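Local coordinates for putative membrane anchored protein (Corynebacterium diphtheriae, PDB 3LSO) that is of unknown function but is probably tethered to the cell membrane, displaying a string of beta-rich domains outside the cell, at residues K218-M223 with E244-S249; A199-S204 with T308-P313. All coordinates share one frame; numbering follows the deposited sequence.

Interaction 1. Residues K218-M223 with E244-S249; sequences KLNEKM and EDNKAS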
# COMPACT_ATOMS: atom_id res chain seq x y z
N LYS B 218 -8.79 -16.00 0.46
CA LYS B 218 -8.26 -17.02 1.35
C LYS B 218 -8.92 -17.10 2.72
O LYS B 218 -9.09 -18.20 3.26
CB LYS B 218 -6.76 -16.86 1.49
CG LYS B 218 -6.01 -17.67 0.46
CD LYS B 218 -4.59 -17.16 0.26
CE LYS B 218 -3.67 -18.28 -0.19
NZ LYS B 218 -2.26 -17.84 -0.10
N LEU B 219 -9.32 -15.95 3.26
CA LEU B 219 -9.85 -15.89 4.62
C LEU B 219 -11.36 -16.09 4.67
O LEU B 219 -11.97 -16.11 5.74
CB LEU B 219 -9.43 -14.58 5.27
CG LEU B 219 -7.91 -14.36 5.29
CD1 LEU B 219 -7.59 -12.90 5.44
CD2 LEU B 219 -7.24 -15.19 6.39
N ASN B 220 -11.95 -16.26 3.49
CA ASN B 220 -13.38 -16.42 3.35
C ASN B 220 -13.72 -17.59 2.44
O ASN B 220 -14.74 -17.57 1.74
CB ASN B 220 -13.98 -15.14 2.80
CG ASN B 220 -15.36 -14.85 3.35
OD1 ASN B 220 -16.36 -15.01 2.65
ND2 ASN B 220 -15.42 -14.43 4.62
N GLU B 221 -12.87 -18.62 2.46
CA GLU B 221 -12.97 -19.73 1.52
C GLU B 221 -14.37 -20.36 1.49
O GLU B 221 -14.75 -21.01 0.51
CB GLU B 221 -11.90 -20.78 1.82
N LYS B 222 -15.14 -20.16 2.55
CA LYS B 222 -16.49 -20.72 2.63
C LYS B 222 -17.58 -19.65 2.72
O LYS B 222 -18.73 -19.96 3.07
CB LYS B 222 -16.60 -21.69 3.80
N MSE B 223 -17.23 -18.41 2.37
CA MSE B 223 -18.12 -17.24 2.53
C MSE B 223 -18.95 -17.35 3.81
O MSE B 223 -20.14 -17.66 3.77
CB MSE B 223 -19.02 -17.04 1.29
CG MSE B 223 -19.81 -15.71 1.28
SE MSE B 223 -21.65 -15.86 0.55
CE MSE B 223 -22.45 -14.22 1.31
N GLU B 244 -20.25 -12.99 -1.91
CA GLU B 244 -19.52 -13.88 -2.82
C GLU B 244 -18.42 -13.08 -3.51
O GLU B 244 -17.26 -13.50 -3.56
CB GLU B 244 -20.46 -14.46 -3.88
CG GLU B 244 -21.48 -15.47 -3.36
CD GLU B 244 -20.92 -16.89 -3.26
OE1 GLU B 244 -19.80 -17.06 -2.72
OE2 GLU B 244 -21.61 -17.83 -3.72
N ASP B 245 -18.82 -11.92 -4.02
CA ASP B 245 -17.95 -10.93 -4.63
C ASP B 245 -16.67 -10.69 -3.81
O ASP B 245 -15.67 -10.23 -4.35
CB ASP B 245 -18.74 -9.62 -4.76
CG ASP B 245 -18.13 -8.65 -5.76
OD1 ASP B 245 -17.68 -9.12 -6.83
OD2 ASP B 245 -18.13 -7.43 -5.49
N ASN B 246 -16.74 -11.00 -2.52
CA ASN B 246 -15.62 -10.85 -1.56
C ASN B 246 -15.51 -9.51 -0.87
O ASN B 246 -14.56 -9.26 -0.14
CB ASN B 246 -14.28 -11.25 -2.17
CG ASN B 246 -13.93 -12.68 -1.87
OD1 ASN B 246 -13.63 -13.46 -2.77
ND2 ASN B 246 -13.99 -13.03 -0.59
N LYS B 247 -16.49 -8.66 -1.09
CA LYS B 247 -16.46 -7.34 -0.51
C LYS B 247 -17.46 -7.29 0.63
O LYS B 247 -18.38 -8.11 0.69
CB LYS B 247 -16.78 -6.30 -1.59
CG LYS B 247 -15.89 -6.41 -2.84
CD LYS B 247 -15.83 -5.11 -3.65
CE LYS B 247 -14.71 -5.14 -4.68
NZ LYS B 247 -14.89 -6.26 -5.65
N ALA B 248 -17.26 -6.35 1.55
CA ALA B 248 -18.25 -6.01 2.56
C ALA B 248 -18.43 -4.51 2.48
O ALA B 248 -17.46 -3.79 2.30
CB ALA B 248 -17.77 -6.41 3.95
N SER B 249 -19.66 -4.04 2.61
CA SER B 249 -19.93 -2.63 2.41
C SER B 249 -20.83 -2.04 3.45
O SER B 249 -21.77 -2.69 3.92
CB SER B 249 -20.55 -2.38 1.05
OG SER B 249 -19.65 -2.69 0.02
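In the beta sandwich spanning roughly residues 196-285, two loops at one end meet where the side chain of Met223 crosses that of Glu244 at about a right angle. Both loops change sheets: 218-223 runs from strand 208-214 of the three-stranded sheet to strand 226-231 of the five-stranded one, and 244-249 returns from strand 234-241 to strand 247-253. The first loop is folded by a type I beta turn from Asn220 to Met223, evidenced by the backbone bond from Met223 N to Asn220 O at 2.7 Å. Met223 is a selenomethionine; with CG anti to the backbone N (chi1 -171°), its chain reaches across to Glu244. The CB of Glu244 points away, yet a bend at chi2 (-84°) brings the carboxylate back, and CG lies 3.9 Å from SE of Met223. OE1 of Glu244 stands 4.1 Å from CB of Met223, so the glutamate lies across the Met223 chain through van der Waals contact alone. Deeper in, ND2 of Asn246 approaches CB of Asn220 at 4.0 Å, and buried Asn220 also packs on Val242. No hydrogen bond joins the two segments, which bury 153 Å² together; backbone pairing with Val215 instead ties Asn246 to the end of adjacent strand 208-214. Such neighbouring sheet-to-sheet connections at one pole are consistent with an immunoglobulin-like sandwich, as the strand order suggests.

Interaction 2. Residues A199-S204 with T308-P313; sequences APESAS and TSLLKP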
# COMPACT_ATOMS: atom_id res chain seq x y z
N ALA B 199 -12.84 4.02 -0.15
CA ALA B 199 -13.55 5.17 0.37
C ALA B 199 -13.32 6.32 -0.58
O ALA B 199 -12.28 6.37 -1.23
CB ALA B 199 -13.03 5.50 1.73
N PRO B 200 -14.28 7.25 -0.68
CA PRO B 200 -14.06 8.36 -1.59
C PRO B 200 -12.81 9.12 -1.18
O PRO B 200 -12.34 8.96 -0.05
CB PRO B 200 -15.30 9.23 -1.39
CG PRO B 200 -16.33 8.31 -0.87
CD PRO B 200 -15.57 7.37 0.01
N GLU B 201 -12.29 9.93 -2.09
CA GLU B 201 -11.11 10.75 -1.82
C GLU B 201 -11.41 11.84 -0.74
O GLU B 201 -10.53 12.22 0.04
CB GLU B 201 -10.59 11.34 -3.14
CG GLU B 201 -9.07 11.54 -3.23
CD GLU B 201 -8.68 12.99 -3.61
OE1 GLU B 201 -8.26 13.21 -4.77
OE2 GLU B 201 -8.81 13.92 -2.75
N SER B 202 -12.66 12.30 -0.71
CA SER B 202 -13.20 13.29 0.24
C SER B 202 -14.70 13.14 0.32
O SER B 202 -15.33 12.59 -0.58
CB SER B 202 -12.93 14.72 -0.23
OG SER B 202 -11.63 14.84 -0.76
N ALA B 203 -15.30 13.67 1.39
CA ALA B 203 -16.76 13.70 1.49
C ALA B 203 -17.27 14.92 2.25
O ALA B 203 -16.49 15.65 2.87
CB ALA B 203 -17.27 12.42 2.12
N SER B 204 -18.58 15.14 2.18
CA SER B 204 -19.21 16.22 2.91
C SER B 204 -20.10 15.64 3.99
O SER B 204 -20.54 14.50 3.89
CB SER B 204 -20.07 17.06 1.96
OG SER B 204 -19.29 17.61 0.92
N THR B 308 -1.86 23.92 0.45
CA THR B 308 -2.06 22.71 1.22
C THR B 308 -3.00 21.82 0.43
O THR B 308 -3.13 21.98 -0.77
CB THR B 308 -2.60 23.03 2.59
OG1 THR B 308 -3.86 23.70 2.44
CG2 THR B 308 -1.62 23.92 3.31
N SER B 309 -3.66 20.88 1.07
CA SER B 309 -4.59 20.02 0.36
C SER B 309 -5.46 19.45 1.46
O SER B 309 -5.13 19.59 2.63
CB SER B 309 -3.83 18.91 -0.34
OG SER B 309 -3.28 18.00 0.61
N LEU B 310 -6.56 18.79 1.11
CA LEU B 310 -7.41 18.28 2.19
C LEU B 310 -6.93 16.96 2.77
O LEU B 310 -7.35 16.59 3.86
CB LEU B 310 -8.90 18.27 1.83
CG LEU B 310 -9.25 18.14 0.36
CD1 LEU B 310 -9.14 16.67 -0.04
CD2 LEU B 310 -10.63 18.67 0.06
N LEU B 311 -6.03 16.27 2.08
CA LEU B 311 -5.44 15.06 2.65
C LEU B 311 -4.48 15.48 3.75
O LEU B 311 -4.36 14.81 4.78
CB LEU B 311 -4.73 14.20 1.57
N LYS B 312 -3.84 16.63 3.53
CA LYS B 312 -2.92 17.22 4.50
C LYS B 312 -3.15 18.74 4.67
O LYS B 312 -2.44 19.56 4.07
CB LYS B 312 -1.50 16.99 4.04
CG LYS B 312 -0.51 17.27 5.09
CD LYS B 312 0.85 17.49 4.49
CE LYS B 312 1.83 17.79 5.60
NZ LYS B 312 2.83 18.67 5.00
N PRO B 313 -4.15 19.14 5.48
CA PRO B 313 -4.37 20.58 5.56
C PRO B 313 -3.36 21.28 6.42
O PRO B 313 -2.66 20.63 7.21
CB PRO B 313 -5.74 20.69 6.21
CG PRO B 313 -6.31 19.30 6.20
CD PRO B 313 -5.17 18.36 6.19
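Leu310, from the domain that follows, packs its two methyls against Ser202 at the sheet switch of the preceding beta sandwich, making this an interdomain contact. Residues 199-204 leave strand 196-198 of one sheet and enter strand 203-204 of the other, where backbone bonds of Ala203 with Pro283 and Val285 hold it parallel to strand 278-285; this change of sheet resembles the split first strand of many immunoglobulin-like domains. The packed side is that of Leu310, which is buried, points its CB toward 199-204 and has both methyls near OG of Ser202, with modelled distances of 3.2 Å from CD1 and 4.0 Å from CD2. Ser202 OG is turned beside its own backbone N (chi1 -42°), facing the branched end of the leucine. The solvent side is looser. There exposed Glu201, crossing Leu310 at about a right angle, brings only OE2 near, 3.9 Å from CD1 of Leu310. The two segments bury just 90 Å² together and share no hydrogen bond, so the meeting is a small one. The loop carrying Leu310 is shaped from within by an ST motif, in which Lys312 N donates to Ser309 OG over 3.3 Å at an N-H...O angle of 153°.

How the interactions relate
Interactions 1 and 2 both involve the sandwich between about residues 196 and 285, but they do different geometric jobs. Interaction 1 is internal, joining two loops at one end of that domain, whereas interaction 2 reaches from its switching first strand to the next domain. Their centres lie 29 Å apart and their nearest atoms about 9 Å, so neither touches the other. Along the chain, interaction 1 is nested inside the loop closed by interaction 2: residues 218-249 all fall between 204 and 308. Both contacts are best read as packing within and between domains of an elongated, all-beta chain.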